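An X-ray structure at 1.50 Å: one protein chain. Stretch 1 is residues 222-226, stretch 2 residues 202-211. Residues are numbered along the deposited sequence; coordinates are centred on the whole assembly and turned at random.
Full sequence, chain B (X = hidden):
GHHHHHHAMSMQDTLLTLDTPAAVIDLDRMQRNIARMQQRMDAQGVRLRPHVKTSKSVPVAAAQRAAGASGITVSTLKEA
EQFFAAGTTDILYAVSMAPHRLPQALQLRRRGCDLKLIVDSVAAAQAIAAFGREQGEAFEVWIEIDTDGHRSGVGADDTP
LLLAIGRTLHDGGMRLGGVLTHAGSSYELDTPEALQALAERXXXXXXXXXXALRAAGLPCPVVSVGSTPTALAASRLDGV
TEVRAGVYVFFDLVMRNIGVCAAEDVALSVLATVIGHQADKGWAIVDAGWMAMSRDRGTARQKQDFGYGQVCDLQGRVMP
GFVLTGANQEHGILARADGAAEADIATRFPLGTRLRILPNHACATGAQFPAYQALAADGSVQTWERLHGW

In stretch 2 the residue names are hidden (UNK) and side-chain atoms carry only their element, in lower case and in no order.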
ATOM      1  N   VAL B 222       4.862 -28.748  19.497  1.00 13.26           N
ATOM      2  CA  VAL B 222       5.576 -27.851  18.588  1.00 12.52           C
ATOM      3  C   VAL B 222       6.063 -26.627  19.350  1.00 12.58           C
ATOM      4  O   VAL B 222       5.360 -26.025  20.200  1.00 13.46           O
ATOM      5  CB  VAL B 222       4.645 -27.359  17.436  1.00 15.21           C
ATOM      6  CG1 VAL B 222       5.294 -26.154  16.681  1.00 19.14           C
ATOM      7  CG2 VAL B 222       4.286 -28.542  16.556  1.00 17.86           C
ATOM      8  N   VAL B 223       7.295 -26.232  19.053  1.00 12.98           N
ATOM      9  CA  VAL B 223       7.892 -24.959  19.538  1.00 12.22           C
ATOM     10  C   VAL B 223       8.283 -24.260  18.262  1.00 11.91           C
ATOM     11  O   VAL B 223       9.222 -24.697  17.567  1.00 13.79           O
ATOM     12  CB  VAL B 223       9.050 -25.131  20.500  1.00 12.25           C
ATOM     13  CG1 VAL B 223       9.702 -23.815  20.894  1.00 16.14           C
ATOM     14  CG2 VAL B 223       8.557 -25.917  21.706  1.00 14.99           C
ATOM     15  N   SER B 224       7.682 -23.096  17.932  1.00 12.26           N
ATOM     16  CA  SER B 224       7.876 -22.393  16.624  1.00 11.77           C
ATOM     17  C   SER B 224       8.373 -21.015  16.935  1.00 11.98           C
ATOM     18  O   SER B 224       7.689 -20.224  17.672  1.00 13.75           O
ATOM     19  CB  SER B 224       6.499 -22.405  15.963  1.00 12.56           C
ATOM     20  OG  SER B 224       6.584 -21.734  14.706  1.00 13.72           O
ATOM     21  N   VAL B 225       9.501 -20.617  16.347  1.00 11.90           N
ATOM     22  CA  VAL B 225      10.037 -19.242  16.533  1.00 12.48           C
ATOM     23  C   VAL B 225      10.236 -18.591  15.193  1.00 13.43           C
ATOM     24  O   VAL B 225      10.283 -19.306  14.186  1.00 15.37           O
ATOM     25  CB  VAL B 225      11.399 -19.216  17.327  1.00 13.77           C
ATOM     26  CG1 VAL B 225      11.217 -19.985  18.663  1.00 15.32           C
ATOM     27  CG2 VAL B 225      12.521 -19.894  16.497  1.00 16.55           C
ATOM     28  N   GLY B 226      10.452 -17.287  15.181  1.00 14.93           N
ATOM     29  CA  GLY B 226      11.178 -16.711  14.024  1.00 18.32           C
ATOM     30  C   GLY B 226      10.780 -15.339  13.591  1.00 15.19           C
ATOM     31  O   GLY B 226       9.630 -14.960  13.652  1.00 17.54           O
ATOM     32  N   UNK B 202      14.630 -15.176  22.122  1.00 15.38           N
ATOM     33  CA  UNK B 202      13.384 -15.676  21.476  1.00 16.10           C
ATOM     34  C   UNK B 202      13.287 -17.219  21.665  1.00 14.97           C
ATOM     35  O   UNK B 202      12.250 -17.760  22.073  1.00 14.72           O
ATOM     36  c   UNK B 202      12.305 -15.493  17.681  1.00 19.05           C
ATOM     37  o   UNK B 202      13.408 -15.624  17.066  1.00 21.60           O
ATOM     38  c   UNK B 202      12.230 -15.713  19.205  1.00 15.78           C
ATOM     39  o   UNK B 202      11.213 -15.266  17.060  1.00 19.02           O
ATOM     40  c   UNK B 202      13.485 -15.309  19.971  1.00 17.47           C
ATOM     41  N   UNK B 203      14.419 -17.942  21.406  1.00 14.73           N
ATOM     42  CA  UNK B 203      14.444 -19.400  21.565  1.00 17.12           C
ATOM     43  C   UNK B 203      14.163 -19.715  23.015  1.00 15.57           C
ATOM     44  O   UNK B 203      13.324 -20.583  23.331  1.00 15.66           O
ATOM     45  c   UNK B 203      15.941 -21.494  21.215  1.00 16.49           C
ATOM     46  c   UNK B 203      17.479 -22.137  23.983  1.00 15.97           C
ATOM     47  n   UNK B 203      17.969 -21.621  25.128  1.00 21.37           N
ATOM     48  c   UNK B 203      17.383 -21.947  21.453  1.00 18.29           C
ATOM     49  c   UNK B 203      15.851 -19.989  21.173  1.00 16.72           C
ATOM     50  n   UNK B 203      17.876 -21.547  22.824  1.00 18.78           N
ATOM     51  n   UNK B 203      16.744 -23.261  24.003  1.00 20.42           N
ATOM     52  N   UNK B 204      14.935 -19.098  23.911  1.00 16.07           N
ATOM     53  CA  UNK B 204      14.840 -19.445  25.377  1.00 16.27           C
ATOM     54  C   UNK B 204      13.448 -19.178  25.917  1.00 16.11           C
ATOM     55  O   UNK B 204      12.887 -20.004  26.666  1.00 17.09           O
ATOM     56  c   UNK B 204      15.880 -18.647  26.188  1.00 18.86           C
ATOM     57  N   UNK B 205      12.823 -18.071  25.499  1.00 15.49           N
ATOM     58  CA  UNK B 205      11.502 -17.735  26.029  1.00 14.85           C
ATOM     59  C   UNK B 205      10.436 -18.681  25.461  1.00 15.40           C
ATOM     60  O   UNK B 205       9.542 -19.095  26.220  1.00 13.95           O
ATOM     61  N   UNK B 206      10.500 -19.051  24.164  1.00 13.00           N
ATOM     62  CA  UNK B 206       9.456 -19.945  23.640  1.00 12.80           C
ATOM     63  C   UNK B 206       9.592 -21.315  24.304  1.00 13.43           C
ATOM     64  O   UNK B 206       8.606 -21.961  24.615  1.00 12.41           O
ATOM     65  c   UNK B 206       9.585 -19.968  22.115  1.00 14.34           C
ATOM     66  s   UNK B 206       7.988 -20.383  21.394  1.00 15.02           S
ATOM     67  N   UNK B 207      10.855 -21.819  24.390  1.00 13.04           N
ATOM     68  CA  UNK B 207      11.064 -23.127  25.007  1.00 13.54           C
ATOM     69  C   UNK B 207      10.674 -23.061  26.502  1.00 14.41           C
ATOM     70  O   UNK B 207      10.043 -24.038  26.965  1.00 14.10           O
ATOM     71  c   UNK B 207      12.560 -23.511  24.794  1.00 14.19           C
ATOM     72  c   UNK B 207      12.868 -24.771  25.636  1.00 19.35           C
ATOM     73  c   UNK B 207      12.821 -23.845  23.302  1.00 16.63           C
ATOM     74  N   UNK B 208      10.942 -21.948  27.185  1.00 13.68           N
ATOM     75  CA  UNK B 208      10.499 -21.831  28.591  1.00 12.97           C
ATOM     76  C   UNK B 208       8.991 -22.008  28.699  1.00 11.73           C
ATOM     77  O   UNK B 208       8.488 -22.729  29.588  1.00 12.23           O
ATOM     78  c   UNK B 208      10.885 -20.442  29.148  1.00 14.75           C
ATOM     79  c   UNK B 208      10.746 -18.657  30.974  1.00 25.60           C
ATOM     80  c   UNK B 208      10.399 -20.085  30.557  1.00 14.99           C
ATOM     81  n   UNK B 208      10.243 -18.220  32.079  1.00 25.97           N
ATOM     82  o   UNK B 208      11.270 -17.891  30.140  1.00 30.10           O
ATOM     83  N   UNK B 209       8.245 -21.357  27.778  1.00 10.98           N
ATOM     84  CA  UNK B 209       6.763 -21.487  27.858  1.00  9.71           C
ATOM     85  C   UNK B 209       6.373 -22.941  27.615  1.00 10.35           C
ATOM     86  O   UNK B 209       5.469 -23.472  28.298  1.00 11.36           O
ATOM     87  c   UNK B 209       6.128 -20.577  26.802  1.00 10.88           C
ATOM     88  N   UNK B 210       7.004 -23.598  26.596  1.00 11.30           N
ATOM     89  CA  UNK B 210       6.625 -25.011  26.272  1.00 11.98           C
ATOM     90  C   UNK B 210       6.926 -25.868  27.540  1.00 10.99           C
ATOM     91  O   UNK B 210       6.115 -26.749  27.870  1.00 12.46           O
ATOM     92  c   UNK B 210       7.416 -25.510  25.089  1.00 12.53           C
ATOM     93  N   UNK B 211       8.095 -25.610  28.129  1.00 11.84           N
ATOM     94  CA  UNK B 211       8.470 -26.457  29.293  1.00 12.27           C
ATOM     95  C   UNK B 211       7.525 -26.264  30.483  1.00 12.84           C
ATOM     96  O   UNK B 211       7.260 -27.205  31.262  1.00 12.38           O
ATOM     97  o   UNK B 211      12.603 -25.645  29.823  1.00 32.99           O
ATOM     98  c   UNK B 211      10.822 -26.772  28.656  1.00 15.60           C
ATOM     99  c   UNK B 211       9.901 -26.201  29.710  1.00 13.32           C
ATOM    100  c   UNK B 211      12.287 -26.439  28.906  1.00 22.43           C
ATOM    101  o   UNK B 211      13.198 -26.970  28.198  1.00 22.98           O
TER

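Position 202 carries three carbons in an unbranched chain, the third bearing two oxygens, which is the carboxylate pattern of glutamate. The terminal carbon lies 3.8 Å from Val-225 CB, and one oxygen is 2.9 Å from Gly-226 N. With both chi1 and chi2 in t, the chain is extended, and this carries the carboxylate to the end of the strand. The residue is Glu-202.

Position 203 has three carbons, a nitrogen, then a carbon holding two more nitrogens: a guanidinium, hence Arg-203. Its CA-to-CB bond points sideways and its end leads away, so the contact falls to the backbone, with Arg-203 CA 4.4 Å from Val-225 CG1.

Position 204 has one carbon, out of reach of the strand: Ala-204. Position 205 has no side-chain atoms and is Gly-205, which touches nothing on stretch 1.

Position 206 shows one carbon followed by one sulfur with nothing beyond it, which gives Cys-206. Its CB lies 3.8 Å from Val-225 CG1, while its SG is 3.9 Å from Val-223 CG1 and 3.7 Å from the backbone atom Ser-224 O. The side chain thus reaches both inward-facing valines.

Position 207 has one carbon carrying two others, the beta-branched pattern of Val-207. Although its CA-to-CB bond is sideways, CG2 comes within 3.9 Å of Val-223 CG1.

Position 208 has three carbons, the third bearing an oxygen and a nitrogen. This is an amide, Gln-208, exposed and remote from the strand. Position 209 has a single carbon, again without contact: Ala-209.

Position 210 also has a single carbon, but this one points toward the strand: Ala-210, whose CB sits 3.6 Å from Val-223 CG2. Position 211 has three carbons, the third with two oxygens. It is Glu-211, exposed and out of reach.

The contact joins a helix and a strand running nearly antiparallel, at 156°, with axes 8.5 Å apart at closest approach and 327 Å² buried in total. Strand alternation turns Val-223 and Val-225 toward the helix and Val-222 and Ser-224 away. Positions 202, 206 and 210, one helical turn apart, supply the side chains directed at them, and Val-207 adds a flank. Packing is therefore mainly apolar. The one hydrogen bond across, Gly-226 N to Glu-202 OE2 at 2.9 Å, is weak because its 129° angle is strongly bent. At phi/psi 146/151, a CB on Gly-226 would jam against the preceding carbonyl oxygen, so the backbone itself calls for glycine.

Stretch 2 (202-211) ERAGCVQAAE
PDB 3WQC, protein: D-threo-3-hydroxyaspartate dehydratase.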